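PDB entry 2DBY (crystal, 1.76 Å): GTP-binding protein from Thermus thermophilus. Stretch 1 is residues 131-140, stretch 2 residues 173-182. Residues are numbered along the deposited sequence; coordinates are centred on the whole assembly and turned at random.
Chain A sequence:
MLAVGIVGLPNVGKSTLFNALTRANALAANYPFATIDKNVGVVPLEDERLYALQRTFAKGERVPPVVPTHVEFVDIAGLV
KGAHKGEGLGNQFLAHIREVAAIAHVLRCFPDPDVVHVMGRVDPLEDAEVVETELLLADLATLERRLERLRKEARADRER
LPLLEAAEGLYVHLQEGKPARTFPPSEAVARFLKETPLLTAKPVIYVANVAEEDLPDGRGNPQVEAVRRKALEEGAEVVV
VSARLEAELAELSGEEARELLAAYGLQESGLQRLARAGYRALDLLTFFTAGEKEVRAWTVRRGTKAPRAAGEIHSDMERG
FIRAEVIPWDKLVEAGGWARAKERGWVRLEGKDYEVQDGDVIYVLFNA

Stretch 1 131-140: VETELLLADL
Stretch 2 173-182: HLQEGKPART

What backbone framework brings the two stretches together? Residues 131-140 are helical throughout, with phi/psi near -65/-42 and i to i+4 bonds such as Leu 136 N to Glu 132 O at 2.9 Å and Leu 140 N to Leu 136 O at 2.8 Å. Stretch 2 enters as the last turn of another helix, leaves it through a loop, and closes with a 3-10 segment at 180-182. The register is set by Leu 136 and Leu 174, whose CA atoms lie 6.7 Å apart. Together the two stretches bury 417 Å², counting both sides.

How does Leu 174 come to cover more surface than any other residue here? Its CA-to-CB bond points toward the first helix, and chi1 of -87° (m) with chi2 of 74° (p) sets the branched end against Leu 136 and Asp 139, while Leu 174 CB faces Leu 140. Leu 174 CG meets Leu 136 CD2 at 3.8 Å, Leu 174 CB meets Leu 140 CD2 at 3.5 Å, and Leu 174 CD2 approaches Asp 139 CB at 3.3 Å. The last contact uses the methylene of Asp 139 (chi1 -82°, m), while its carboxylate oxygens are hydrogen-bonded elsewhere in the structure, so an acidic residue can sit buried beside a leucine.

What do Leu 140 and Leu 136 contribute from the first helix? Both take the m,t rotamer, with chi1/chi2 of -73°/167° and -79°/162°, and they stand one helical turn apart. Leu 140 points toward stretch 2, and its CD2 also lies 3.9 Å from Gln 175 NE2. Leu 136 leaves its backbone sideways, but its end comes nearer: CD1 packs 3.7 Å from Gly 177 O, and CD2 3.5 Å from Lys 178 O. The leucine thus fills space against both a side chain and the turn's backbone.

Why does the chain turn at Gly 177? The helix ends in a Schellman motif, with Lys 178 N bonded to His 173 O at 3.2 Å and Gly 177 N to Leu 174 O at 2.8 Å. Gly 177 adopts phi/psi of 83/18, where a CB would be jammed against the carbonyl oxygen of the residue before; that alone calls for glycine. Lys 178 and Pro 179 then extend the chain, at -103/142 and -74/151, toward the 3-10 segment.

What secures the other end of the contact? Glu 132 points toward stretch 2 with chi1 of 177° (t), chi2 of 62° (p) and chi3 of 28°. Arg 181 starts sideways, but chi angles of 80°, -168°, 78° and 91° bring its guanidinium nearer. Arg 181 NH2 donates to Glu 132 OE1 at 3.0 Å, with a nearly straight N-H...O angle of 171°, forming a salt bridge at the edge of the guanidinium, near its plane. Glu 132 is buried, and this opposite charge suits its carboxylate; its OE2 also lies 3.4 Å from Pro 179 CB.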

# COMPACT_ATOMS: atom_id res chain seq x y z
N VAL A 131 -8.80 18.24 3.10
CA VAL A 131 -7.51 17.63 3.37
C VAL A 131 -6.49 18.00 2.30
O VAL A 131 -5.37 18.38 2.62
CB VAL A 131 -7.63 16.08 3.45
CG1 VAL A 131 -6.23 15.44 3.48
CG2 VAL A 131 -8.42 15.72 4.70
N GLU A 132 -6.90 17.90 1.04
CA GLU A 132 -6.01 18.17 -0.08
C GLU A 132 -5.50 19.60 -0.01
O GLU A 132 -4.33 19.85 -0.27
CB GLU A 132 -6.75 17.89 -1.39
CG GLU A 132 -6.00 18.20 -2.67
CD GLU A 132 -4.73 17.39 -2.88
OE1 GLU A 132 -4.63 16.25 -2.38
OE2 GLU A 132 -3.84 17.91 -3.59
N THR A 133 -6.37 20.53 0.35
CA THR A 133 -5.94 21.93 0.46
C THR A 133 -4.81 22.10 1.49
O THR A 133 -3.81 22.77 1.21
CB THR A 133 -7.16 22.81 0.78
OG1 THR A 133 -7.93 22.92 -0.43
CG2 THR A 133 -6.74 24.21 1.26
N GLU A 134 -4.92 21.46 2.66
CA GLU A 134 -3.86 21.56 3.65
C GLU A 134 -2.55 20.92 3.13
O GLU A 134 -1.44 21.41 3.39
CB GLU A 134 -4.27 20.87 4.97
CG GLU A 134 -5.46 21.55 5.70
CD GLU A 134 -5.31 23.06 5.84
OE1 GLU A 134 -6.02 23.80 5.12
OE2 GLU A 134 -4.49 23.52 6.68
N LEU A 135 -2.66 19.80 2.41
CA LEU A 135 -1.43 19.17 1.89
C LEU A 135 -0.76 20.05 0.82
O LEU A 135 0.47 20.14 0.74
CB LEU A 135 -1.74 17.79 1.29
CG LEU A 135 -2.42 16.78 2.22
CD1 LEU A 135 -2.49 15.43 1.50
CD2 LEU A 135 -1.63 16.64 3.51
N LEU A 136 -1.60 20.69 0.01
CA LEU A 136 -1.11 21.57 -1.04
C LEU A 136 -0.38 22.76 -0.43
O LEU A 136 0.69 23.11 -0.89
CB LEU A 136 -2.26 22.08 -1.91
CG LEU A 136 -2.81 21.14 -2.98
CD1 LEU A 136 -4.19 21.63 -3.41
CD2 LEU A 136 -1.86 21.10 -4.17
N LEU A 137 -0.95 23.36 0.62
CA LEU A 137 -0.33 24.51 1.25
C LEU A 137 1.04 24.13 1.80
O LEU A 137 2.00 24.90 1.69
CB LEU A 137 -1.23 25.05 2.38
CG LEU A 137 -2.48 25.77 1.85
CD1 LEU A 137 -3.42 26.09 3.03
CD2 LEU A 137 -2.09 27.04 1.13
N ALA A 138 1.15 22.95 2.40
CA ALA A 138 2.45 22.54 2.93
C ALA A 138 3.46 22.32 1.80
O ALA A 138 4.64 22.71 1.91
CB ALA A 138 2.29 21.24 3.76
N ASP A 139 2.99 21.71 0.72
CA ASP A 139 3.86 21.40 -0.43
C ASP A 139 4.33 22.67 -1.14
O ASP A 139 5.46 22.71 -1.64
CB ASP A 139 3.13 20.52 -1.44
CG ASP A 139 3.15 19.04 -1.05
OD1 ASP A 139 3.87 18.69 -0.09
OD2 ASP A 139 2.48 18.24 -1.73
N LEU A 140 3.46 23.68 -1.20
CA LEU A 140 3.84 24.94 -1.87
C LEU A 140 4.96 25.58 -1.06
O LEU A 140 5.92 26.09 -1.63
CB LEU A 140 2.63 25.88 -2.01
CG LEU A 140 1.63 25.42 -3.08
CD1 LEU A 140 0.30 26.19 -2.95
CD2 LEU A 140 2.25 25.67 -4.45
N HIS A 173 2.01 23.64 -11.32
CA HIS A 173 0.95 22.64 -11.14
C HIS A 173 0.23 22.82 -9.79
O HIS A 173 -1.01 22.88 -9.73
CB HIS A 173 1.59 21.25 -11.23
CG HIS A 173 0.62 20.11 -11.31
ND1 HIS A 173 -0.11 19.83 -12.45
CD2 HIS A 173 0.33 19.13 -10.43
CE1 HIS A 173 -0.79 18.70 -12.27
NE2 HIS A 173 -0.54 18.26 -11.04
N LEU A 174 1.00 22.90 -8.71
CA LEU A 174 0.40 23.07 -7.39
C LEU A 174 -0.27 24.42 -7.17
O LEU A 174 -1.29 24.51 -6.48
CB LEU A 174 1.42 22.78 -6.29
CG LEU A 174 1.47 21.28 -5.92
CD1 LEU A 174 2.18 20.47 -7.04
CD2 LEU A 174 2.24 21.12 -4.61
N GLN A 175 0.27 25.47 -7.79
CA GLN A 175 -0.33 26.79 -7.68
C GLN A 175 -1.71 26.78 -8.37
O GLN A 175 -2.54 27.63 -8.11
CB GLN A 175 0.58 27.86 -8.31
CG GLN A 175 1.66 28.37 -7.35
CD GLN A 175 1.10 29.07 -6.09
OE1 GLN A 175 -0.11 29.25 -5.93
NE2 GLN A 175 2.00 29.47 -5.19
N GLU A 176 -1.94 25.82 -9.26
CA GLU A 176 -3.25 25.69 -9.91
C GLU A 176 -4.17 24.79 -9.07
O GLU A 176 -5.28 24.46 -9.49
CB GLU A 176 -3.11 25.10 -11.32
CG GLU A 176 -2.34 26.04 -12.22
CD GLU A 176 -2.04 25.50 -13.60
OE1 GLU A 176 -2.24 24.31 -13.86
OE2 GLU A 176 -1.59 26.30 -14.45
N GLY A 177 -3.69 24.38 -7.90
CA GLY A 177 -4.49 23.55 -7.01
C GLY A 177 -4.45 22.07 -7.35
O GLY A 177 -5.31 21.30 -6.91
N LYS A 178 -3.46 21.65 -8.14
CA LYS A 178 -3.34 20.24 -8.55
C LYS A 178 -2.25 19.50 -7.76
O LYS A 178 -1.19 20.05 -7.47
CB LYS A 178 -3.08 20.17 -10.05
CG LYS A 178 -4.25 20.82 -10.83
CD LYS A 178 -3.85 21.31 -12.19
CE LYS A 178 -4.95 22.23 -12.75
NZ LYS A 178 -4.57 22.77 -14.08
N PRO A 179 -2.49 18.24 -7.42
CA PRO A 179 -1.50 17.48 -6.65
C PRO A 179 -0.28 17.03 -7.42
O PRO A 179 -0.37 16.76 -8.62
CB PRO A 179 -2.30 16.29 -6.13
CG PRO A 179 -3.31 16.06 -7.27
CD PRO A 179 -3.69 17.43 -7.75
N ALA A 180 0.86 16.89 -6.73
CA ALA A 180 2.07 16.46 -7.40
C ALA A 180 1.88 15.08 -8.03
O ALA A 180 2.47 14.78 -9.06
CB ALA A 180 3.27 16.45 -6.43
N ARG A 181 0.99 14.26 -7.46
CA ARG A 181 0.83 12.91 -7.99
C ARG A 181 0.28 12.85 -9.43
O ARG A 181 0.48 11.84 -10.12
CB ARG A 181 -0.04 12.05 -7.05
CG ARG A 181 -1.56 12.28 -7.19
CD ARG A 181 -2.31 11.61 -5.99
NE ARG A 181 -2.22 12.40 -4.75
CZ ARG A 181 -3.10 13.32 -4.37
NH1 ARG A 181 -4.16 13.62 -5.10
NH2 ARG A 181 -2.90 13.98 -3.23
N THR A 182 -0.39 13.92 -9.88
CA THR A 182 -0.92 13.93 -11.26
C THR A 182 -0.00 14.64 -12.24
O THR A 182 -0.34 14.78 -13.42
CB THR A 182 -2.30 14.58 -11.37
OG1 THR A 182 -2.28 15.91 -10.83
CG2 THR A 182 -3.36 13.72 -10.65